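Local coordinates for conserved hypothetical exported protein (Bacteroides fragilis, PDB 4JJA) that is of unproven function but belongs to the NamZ (DUF1343) family and may be a peptidoglycan beta-N-acetylmuramidase, at residues Y119-M127 with L176-N184; P240-T248 with F266-P277. All coordinates share one frame; numbering follows the deposited sequence.

Contact 1. Residues Y119-M127 with L176-N184; sequences YYISMVRLM and LGELALMVN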
loop_
_atom_site.group_PDB
_atom_site.type_symbol
_atom_site.label_atom_id
_atom_site.label_comp_id
_atom_site.label_asym_id
_atom_site.label_seq_id
_atom_site.Cartn_x
_atom_site.Cartn_y
_atom_site.Cartn_z
ATOM N N TYR A 119 -4.784 -0.803 -2.006
ATOM C CA TYR A 119 -4.961 -0.898 -3.471
ATOM C C TYR A 119 -4.906 -2.346 -3.962
ATOM O O TYR A 119 -5.632 -2.695 -4.872
ATOM C CB TYR A 119 -3.922 -0.105 -4.250
ATOM C CG TYR A 119 -3.949 1.380 -4.068
ATOM C CD1 TYR A 119 -5.073 2.033 -3.558
ATOM C CD2 TYR A 119 -2.840 2.133 -4.418
ATOM C CE1 TYR A 119 -5.067 3.442 -3.408
ATOM C CE2 TYR A 119 -2.843 3.500 -4.275
ATOM C CZ TYR A 119 -3.954 4.131 -3.749
ATOM O OH TYR A 119 -3.973 5.521 -3.600
ATOM N N TYR A 120 -4.090 -3.213 -3.352
ATOM C CA TYR A 120 -4.040 -4.574 -3.822
ATOM C C TYR A 120 -5.375 -5.303 -3.586
ATOM O O TYR A 120 -5.680 -6.286 -4.275
ATOM C CB TYR A 120 -2.858 -5.382 -3.219
ATOM C CG TYR A 120 -3.051 -5.767 -1.767
ATOM C CD1 TYR A 120 -3.675 -6.933 -1.398
ATOM C CD2 TYR A 120 -2.662 -4.913 -0.770
ATOM C CE1 TYR A 120 -3.902 -7.269 -0.069
ATOM C CE2 TYR A 120 -2.890 -5.197 0.565
ATOM C CZ TYR A 120 -3.518 -6.378 0.930
ATOM O OH TYR A 120 -3.777 -6.698 2.243
ATOM N N ILE A 121 -6.145 -4.868 -2.575
ATOM C CA ILE A 121 -7.449 -5.511 -2.318
ATOM C C ILE A 121 -8.398 -5.151 -3.441
ATOM O O ILE A 121 -9.075 -6.017 -3.965
ATOM C CB ILE A 121 -8.023 -5.154 -0.946
ATOM C CG1 ILE A 121 -7.052 -5.610 0.161
ATOM C CG2 ILE A 121 -9.414 -5.741 -0.779
ATOM C CD1 ILE A 121 -7.535 -5.376 1.585
ATOM N N SER A 122 -8.343 -3.913 -3.901
ATOM C CA SER A 122 -9.118 -3.528 -5.084
ATOM C C SER A 122 -8.663 -4.348 -6.297
ATOM O O SER A 122 -9.460 -4.755 -7.115
ATOM C CB SER A 122 -8.997 -2.031 -5.359
ATOM O OG SER A 122 -9.598 -1.271 -4.338
HETATM N N MSE A 123 -7.356 -4.536 -6.440
HETATM C CA MSE A 123 -6.827 -5.274 -7.557
HETATM C C MSE A 123 -7.314 -6.722 -7.517
HETATM O O MSE A 123 -7.697 -7.251 -8.535
HETATM C CB MSE A 123 -5.298 -5.260 -7.510
HETATM C CG MSE A 123 -4.654 -6.001 -8.691
HETATM SE SE MSE A 123 -2.767 -5.996 -8.731
HETATM C CE MSE A 123 -2.493 -7.221 -7.303
ATOM N N VAL A 124 -7.316 -7.345 -6.338
ATOM C CA VAL A 124 -7.807 -8.714 -6.195
ATOM C C VAL A 124 -9.292 -8.813 -6.579
ATOM O O VAL A 124 -9.689 -9.785 -7.246
ATOM C CB VAL A 124 -7.563 -9.290 -4.788
ATOM C CG1 VAL A 124 -8.306 -10.600 -4.581
ATOM C CG2 VAL A 124 -6.088 -9.467 -4.587
ATOM N N ARG A 125 -10.087 -7.816 -6.190
ATOM C CA ARG A 125 -11.510 -7.724 -6.577
ATOM C C ARG A 125 -11.648 -7.715 -8.108
ATOM O O ARG A 125 -12.485 -8.396 -8.702
ATOM C CB ARG A 125 -12.113 -6.436 -5.973
ATOM C CG ARG A 125 -13.636 -6.308 -6.007
ATOM C CD ARG A 125 -14.228 -6.772 -4.658
ATOM N NE ARG A 125 -14.171 -5.715 -3.654
ATOM C CZ ARG A 125 -13.815 -5.888 -2.379
ATOM N NH1 ARG A 125 -13.467 -7.092 -1.936
ATOM N NH2 ARG A 125 -13.798 -4.852 -1.552
ATOM N N LEU A 126 -10.826 -6.895 -8.758
ATOM C CA LEU A 126 -10.864 -6.787 -10.194
ATOM C C LEU A 126 -10.358 -8.059 -10.878
ATOM O O LEU A 126 -10.905 -8.457 -11.919
ATOM C CB LEU A 126 -10.041 -5.588 -10.606
ATOM C CG LEU A 126 -10.680 -4.239 -10.276
ATOM C CD1 LEU A 126 -9.642 -3.132 -10.435
ATOM C CD2 LEU A 126 -11.903 -4.004 -11.199
HETATM N N MSE A 127 -9.361 -8.716 -10.295
HETATM C CA MSE A 127 -8.906 -9.997 -10.821
HETATM C C MSE A 127 -10.012 -11.035 -10.756
HETATM O O MSE A 127 -10.167 -11.838 -11.678
HETATM C CB MSE A 127 -7.688 -10.508 -10.044
HETATM C CG MSE A 127 -6.420 -9.721 -10.344
HETATM SE SE MSE A 127 -4.944 -10.297 -9.218
HETATM C CE MSE A 127 -4.701 -12.022 -10.001
ATOM N N LEU A 176 3.042 -4.891 -7.345
ATOM C CA LEU A 176 1.676 -5.341 -7.601
ATOM C C LEU A 176 1.665 -6.413 -8.672
ATOM O O LEU A 176 0.842 -7.337 -8.597
ATOM C CB LEU A 176 0.761 -4.207 -7.951
ATOM C CG LEU A 176 0.438 -3.163 -6.897
ATOM C CD1 LEU A 176 -0.430 -2.028 -7.512
ATOM C CD2 LEU A 176 -0.254 -3.802 -5.724
ATOM N N GLY A 177 2.571 -6.381 -9.653
ATOM C CA GLY A 177 2.653 -7.430 -10.640
ATOM C C GLY A 177 3.039 -8.760 -10.041
ATOM O O GLY A 177 2.468 -9.790 -10.352
ATOM N N GLU A 178 4.059 -8.748 -9.196
ATOM C CA GLU A 178 4.460 -9.982 -8.509
ATOM C C GLU A 178 3.341 -10.533 -7.669
ATOM O O GLU A 178 3.084 -11.738 -7.661
ATOM C CB GLU A 178 5.700 -9.697 -7.664
ATOM C CG GLU A 178 6.978 -9.318 -8.464
ATOM C CD GLU A 178 8.158 -8.934 -7.604
ATOM O OE1 GLU A 178 7.942 -8.236 -6.576
ATOM O OE2 GLU A 178 9.315 -9.341 -7.926
ATOM N N LEU A 179 2.696 -9.659 -6.894
ATOM C CA LEU A 179 1.621 -10.065 -6.036
ATOM C C LEU A 179 0.477 -10.655 -6.837
ATOM O O LEU A 179 -0.117 -11.646 -6.423
ATOM C CB LEU A 179 1.158 -8.892 -5.166
ATOM C CG LEU A 179 0.150 -9.199 -4.097
ATOM C CD1 LEU A 179 0.649 -10.301 -3.137
ATOM C CD2 LEU A 179 -0.154 -7.927 -3.293
ATOM N N ALA A 180 0.148 -10.073 -7.987
ATOM C CA ALA A 180 -0.917 -10.609 -8.829
ATOM C C ALA A 180 -0.593 -12.030 -9.230
ATOM O O ALA A 180 -1.488 -12.916 -9.222
ATOM C CB ALA A 180 -1.139 -9.754 -10.044
ATOM N N LEU A 181 0.647 -12.273 -9.642
ATOM C CA LEU A 181 1.052 -13.616 -10.014
ATOM C C LEU A 181 0.890 -14.600 -8.859
ATOM O O LEU A 181 0.471 -15.760 -9.054
ATOM C CB LEU A 181 2.483 -13.615 -10.574
ATOM C CG LEU A 181 2.718 -12.797 -11.860
ATOM C CD1 LEU A 181 4.194 -12.770 -12.266
ATOM C CD2 LEU A 181 1.833 -13.296 -13.027
HETATM N N MSE A 182 1.245 -14.162 -7.659
HETATM C CA MSE A 182 1.083 -14.990 -6.467
HETATM C C MSE A 182 -0.362 -15.258 -6.144
HETATM O O MSE A 182 -0.719 -16.385 -5.782
HETATM C CB MSE A 182 1.820 -14.383 -5.279
HETATM C CG MSE A 182 1.778 -15.245 -4.046
HETATM SE SE MSE A 182 3.034 -14.527 -2.719
HETATM C CE MSE A 182 3.272 -16.187 -1.706
ATOM N N VAL A 183 -1.232 -14.261 -6.254
ATOM C CA VAL A 183 -2.656 -14.465 -6.042
ATOM C C VAL A 183 -3.197 -15.555 -6.964
ATOM O O VAL A 183 -3.954 -16.410 -6.508
ATOM C CB VAL A 183 -3.393 -13.120 -6.279
ATOM C CG1 VAL A 183 -4.884 -13.313 -6.470
ATOM C CG2 VAL A 183 -3.055 -12.139 -5.146
ATOM N N ASN A 184 -2.765 -15.570 -8.215
ATOM C CA ASN A 184 -3.163 -16.631 -9.124
ATOM C C ASN A 184 -2.601 -17.945 -8.638
ATOM O O ASN A 184 -3.374 -18.902 -8.493
ATOM C CB ASN A 184 -2.721 -16.335 -10.554
ATOM C CG ASN A 184 -3.724 -15.515 -11.343
ATOM O OD1 ASN A 184 -4.920 -15.429 -11.035
ATOM N ND2 ASN A 184 -3.218 -14.909 -12.411
#
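The helical segments 119-127 and 176-184 run in roughly the same direction, their axes 11.0 Å apart at closest approach and inclined at 47°, with the CA of Tyr120 nearest that of Leu176 and, one turn on, the CA of Val124 nearest that of Ala180. Two selenomethionines do most of the bridging. Met123 leaves its helix with CG anti to the backbone N (chi1 -179°) and bends only at chi3, so SE slides past Leu176 CB at 4.0 Å while the methyl CE hooks over toward Ala180 CB. One turn later Met127 bends the same way at chi3 but starts with CG anti to the carbonyl carbon: its SE lies 3.9 Å from Ala180 CB, and CE sits 3.8 Å from Val183 CG1 and 3.4 Å from the carbonyl Ala180 O. Ala180 CB is thus touched by both selenomethionine chains. In the Rossmann-like N-terminal domain these two helices pack side by side on the parallel sheet, where Met127 and Ala180 also reach strand 136-140. Asn184 crosses the end of Met127, its amide ND2 bonded to Cys195 O. At the other end of the interface the CB and ring root of Tyr120 meet Leu179 CD2 obliquely, CB at 3.7 Å, and CB also meets Leu176 CD2; the phenol turns off to Arg115 O and Gly165 N, which hold OH. Between these ends, Val124 CG2 and Val183 CG2 meet at 4.1 Å.

Contact 2. Residues P240-T248 with F266-P277; sequences PVSLGRGTT and FTPRSIPGAKNP
Gly246 is wedged so closely into the bend of 266-277 that its CA lies 4.2 Å from Pro268 CA, with Ile271 CD1, Ala274 CB and the Pro277 ring packed around it. It occupies the third position of a type II beta turn, Gly244 to Thr247, where its positive phi (91°) suits glycine. The second loop has its own type II turn, Ile271 to Ala274, and Gly246 packs against both ends of it, in the C-terminal domain beside the small antiparallel sheet. One direct hydrogen bond joins the two segments: Arg269 N donates to Gly246 O at 2.9 Å, tilted 29° from the carbonyl plane. A water also donates to Gly246 O and bridges it to Thr267 O. Arg245 O meets Pro268 CB at 3.4 Å, and Pro277 CB also packs on that oxygen. From the extended Arg245 side chain, NH1 donates to a second water shared with Gly273 O, while NH2 forms a salt bridge with Glu237 and a hydrogen bond to a glycerol probably picked up from the crystallisation liquor. Thr247 folds OG1 back between its backbone N and carbonyl carbon (chi1 77°), within 2.7 Å of Gly244 O and on a lone pair of it, which sends CG2 across to Phe266 CD2 at 3.6 Å. Ser242 OG accepts from Gly244 N in an ST turn and lies at the Phe266 ring edge, 3.3 Å from CE2.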
loop_
_atom_site.group_PDB
_atom_site.type_symbol
_atom_site.label_atom_id
_atom_site.label_comp_id
_atom_site.label_asym_id
_atom_site.label_seq_id
_atom_site.Cartn_x
_atom_site.Cartn_y
_atom_site.Cartn_z
ATOM N N PRO A 240 -4.812 5.087 20.488
ATOM C CA PRO A 240 -5.226 6.498 20.476
ATOM C C PRO A 240 -4.134 7.519 20.157
ATOM O O PRO A 240 -4.377 8.721 20.180
ATOM C CB PRO A 240 -5.739 6.721 21.890
ATOM C CG PRO A 240 -5.557 5.501 22.605
ATOM C CD PRO A 240 -4.763 4.545 21.836
ATOM N N VAL A 241 -2.928 7.051 19.900
ATOM C CA VAL A 241 -1.767 7.926 19.712
ATOM C C VAL A 241 -1.866 8.591 18.337
ATOM O O VAL A 241 -2.168 7.944 17.343
ATOM C CB VAL A 241 -0.460 7.109 19.838
ATOM C CG1 VAL A 241 0.732 7.924 19.554
ATOM C CG2 VAL A 241 -0.376 6.462 21.207
ATOM N N SER A 242 -1.595 9.893 18.274
ATOM C CA SER A 242 -1.501 10.585 16.999
ATOM C C SER A 242 -0.165 10.231 16.325
ATOM O O SER A 242 0.890 10.215 16.982
ATOM C CB SER A 242 -1.543 12.121 17.186
ATOM O OG SER A 242 -1.278 12.793 15.940
ATOM N N LEU A 243 -0.224 10.067 15.000
ATOM C CA LEU A 243 0.965 9.860 14.200
ATOM C C LEU A 243 1.227 11.058 13.286
ATOM O O LEU A 243 1.971 10.970 12.288
ATOM C CB LEU A 243 0.904 8.534 13.448
ATOM C CG LEU A 243 -0.332 8.240 12.614
ATOM C CD1 LEU A 243 -0.423 9.062 11.334
ATOM C CD2 LEU A 243 -0.362 6.746 12.252
ATOM N N GLY A 244 0.616 12.201 13.631
ATOM C CA GLY A 244 0.924 13.440 12.922
ATOM C C GLY A 244 -0.007 13.846 11.813
ATOM O O GLY A 244 0.283 14.834 11.123
ATOM N N ARG A 245 -1.096 13.124 11.596
ATOM C CA ARG A 245 -2.118 13.693 10.677
ATOM C C ARG A 245 -2.555 15.039 11.262
ATOM O O ARG A 245 -2.819 15.141 12.443
ATOM C CB ARG A 245 -3.294 12.791 10.494
ATOM C CG ARG A 245 -3.009 11.501 9.744
ATOM C CD ARG A 245 -4.335 10.701 9.696
ATOM N NE ARG A 245 -4.151 9.308 9.294
ATOM C CZ ARG A 245 -4.132 8.873 8.059
ATOM N NH1 ARG A 245 -4.412 9.693 7.060
ATOM N NH2 ARG A 245 -3.936 7.578 7.811
ATOM N N GLY A 246 -2.656 16.046 10.408
ATOM C CA GLY A 246 -2.956 17.409 10.842
ATOM C C GLY A 246 -1.726 18.261 11.143
ATOM O O GLY A 246 -1.891 19.379 11.605
ATOM N N THR A 247 -0.525 17.732 10.829
ATOM C CA THR A 247 0.704 18.427 11.057
ATOM C C THR A 247 1.510 18.446 9.742
ATOM O O THR A 247 1.162 17.790 8.768
ATOM C CB THR A 247 1.575 17.800 12.186
ATOM O OG1 THR A 247 2.236 16.629 11.695
ATOM C CG2 THR A 247 0.758 17.547 13.455
ATOM N N THR A 248 2.673 19.115 9.786
ATOM C CA THR A 248 3.615 19.063 8.690
ATOM C C THR A 248 4.392 17.758 8.581
ATOM O O THR A 248 5.155 17.587 7.632
ATOM C CB THR A 248 4.589 20.216 8.731
ATOM O OG1 THR A 248 5.417 20.103 9.892
ATOM C CG2 THR A 248 3.880 21.598 8.668
ATOM N N PHE A 266 3.395 18.706 19.371
ATOM C CA PHE A 266 2.705 19.133 18.167
ATOM C C PHE A 266 1.237 19.196 18.414
ATOM O O PHE A 266 0.735 18.545 19.301
ATOM C CB PHE A 266 3.020 18.199 16.990
ATOM C CG PHE A 266 2.609 16.779 17.197
ATOM C CD1 PHE A 266 3.467 15.879 17.809
ATOM C CD2 PHE A 266 1.371 16.316 16.775
ATOM C CE1 PHE A 266 3.065 14.552 17.992
ATOM C CE2 PHE A 266 1.016 14.965 16.956
ATOM C CZ PHE A 266 1.860 14.089 17.567
ATOM N N THR A 267 0.516 19.938 17.592
ATOM C CA THR A 267 -0.917 20.020 17.701
ATOM C C THR A 267 -1.542 19.770 16.349
ATOM O O THR A 267 -1.451 20.592 15.432
ATOM C CB THR A 267 -1.365 21.428 18.212
ATOM O OG1 THR A 267 -0.704 21.701 19.464
ATOM C CG2 THR A 267 -2.886 21.504 18.341
ATOM N N PRO A 268 -2.208 18.619 16.190
ATOM C CA PRO A 268 -2.938 18.385 14.957
ATOM C C PRO A 268 -3.975 19.491 14.680
ATOM O O PRO A 268 -4.724 19.909 15.582
ATOM C CB PRO A 268 -3.594 17.009 15.195
ATOM C CG PRO A 268 -2.693 16.376 16.224
ATOM C CD PRO A 268 -2.355 17.507 17.136
ATOM N N ARG A 269 -4.069 19.948 13.430
ATOM C CA ARG A 269 -5.017 20.957 12.990
ATOM C C ARG A 269 -5.908 20.404 11.906
ATOM O O ARG A 269 -5.573 19.424 11.229
ATOM C CB ARG A 269 -4.271 22.183 12.489
ATOM C CG ARG A 269 -3.416 22.803 13.528
ATOM C CD ARG A 269 -4.170 23.254 14.782
ATOM N NE ARG A 269 -3.310 23.994 15.678
ATOM C CZ ARG A 269 -3.674 24.437 16.868
ATOM N NH1 ARG A 269 -4.898 24.223 17.311
ATOM N NH2 ARG A 269 -2.819 25.095 17.632
ATOM N N SER A 270 -7.048 21.064 11.712
ATOM C CA SER A 270 -8.021 20.609 10.742
ATOM C C SER A 270 -7.661 21.186 9.381
ATOM O O SER A 270 -7.832 22.362 9.166
ATOM C CB SER A 270 -9.424 21.121 11.155
ATOM O OG SER A 270 -10.373 20.680 10.225
ATOM N N ILE A 271 -7.085 20.362 8.525
ATOM C CA ILE A 271 -6.509 20.783 7.251
ATOM C C ILE A 271 -7.032 19.881 6.173
ATOM O O ILE A 271 -7.494 18.771 6.438
ATOM C CB ILE A 271 -4.967 20.789 7.311
ATOM C CG1 ILE A 271 -4.370 19.409 7.664
ATOM C CG2 ILE A 271 -4.452 21.875 8.291
ATOM C CD1 ILE A 271 -2.845 19.363 7.831
ATOM N N PRO A 272 -6.977 20.298 4.911
ATOM C CA PRO A 272 -7.556 19.454 3.847
ATOM C C PRO A 272 -6.858 18.101 3.776
ATOM O O PRO A 272 -5.641 18.027 3.742
ATOM C CB PRO A 272 -7.302 20.267 2.573
ATOM C CG PRO A 272 -7.282 21.672 3.096
ATOM C CD PRO A 272 -6.499 21.590 4.402
ATOM N N GLY A 273 -7.635 17.030 3.730
ATOM C CA GLY A 273 -7.149 15.655 3.797
ATOM C C GLY A 273 -6.770 15.147 5.178
ATOM O O GLY A 273 -6.312 14.005 5.330
ATOM N N ALA A 274 -6.953 16.002 6.173
ATOM C CA ALA A 274 -6.842 15.628 7.587
ATOM C C ALA A 274 -7.783 16.559 8.379
ATOM O O ALA A 274 -7.350 17.340 9.231
ATOM C CB ALA A 274 -5.387 15.696 8.089
ATOM N N LYS A 275 -9.069 16.533 8.019
ATOM C CA LYS A 275 -10.061 17.478 8.546
ATOM C C LYS A 275 -10.477 17.192 9.999
ATOM O O LYS A 275 -10.728 18.101 10.782
ATOM C CB LYS A 275 -11.302 17.431 7.645
ATOM C CG LYS A 275 -12.394 18.448 7.961
ATOM C CD LYS A 275 -13.612 18.265 7.059
ATOM C CE LYS A 275 -14.762 19.173 7.511
ATOM N NZ LYS A 275 -15.898 19.183 6.555
ATOM N N ASN A 276 -10.590 15.934 10.332
ATOM C CA ASN A 276 -11.091 15.578 11.644
ATOM C C ASN A 276 -10.035 14.576 12.204
ATOM O O ASN A 276 -10.395 13.419 12.518
ATOM C CB ASN A 276 -12.604 15.026 11.578
ATOM C CG ASN A 276 -13.708 16.021 10.899
ATOM O OD1 ASN A 276 -13.716 17.258 11.141
ATOM N ND2 ASN A 276 -14.670 15.462 10.108
ATOM N N PRO A 277 -8.719 14.991 12.321
ATOM C CA PRO A 277 -7.654 14.095 12.662
ATOM C C PRO A 277 -7.689 13.685 14.144
ATOM O O PRO A 277 -8.286 14.386 14.964
ATOM C CB PRO A 277 -6.364 14.904 12.345
ATOM C CG PRO A 277 -6.751 16.303 12.660
ATOM C CD PRO A 277 -8.184 16.378 12.169
HETATM O O HOH W 1 -6.404 11.936 7.055
HETATM O O HOH W 2 0.069 21.205 13.110
#

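How the contacts relate
Both segments of contact 1 come before either segment of contact 2; the first lies in the N-terminal NamZ region, the second in the C-terminal one. Their centres are 31 Å apart on opposite sides of the chain's centre, and their nearest atoms remain about 11 Å from each other, so they do not touch. Contact 1 pairs helices 119-132 and 176-185 beside the six-stranded parallel sheet; contact 2 joins the loops that precede strand 253-256 and follow strand 265-266, both strands of the three-stranded antiparallel sheet. The first is a buried helix pair and the second a partly buried loop pair, so each lies within one part of the chain, and neither bridges the two.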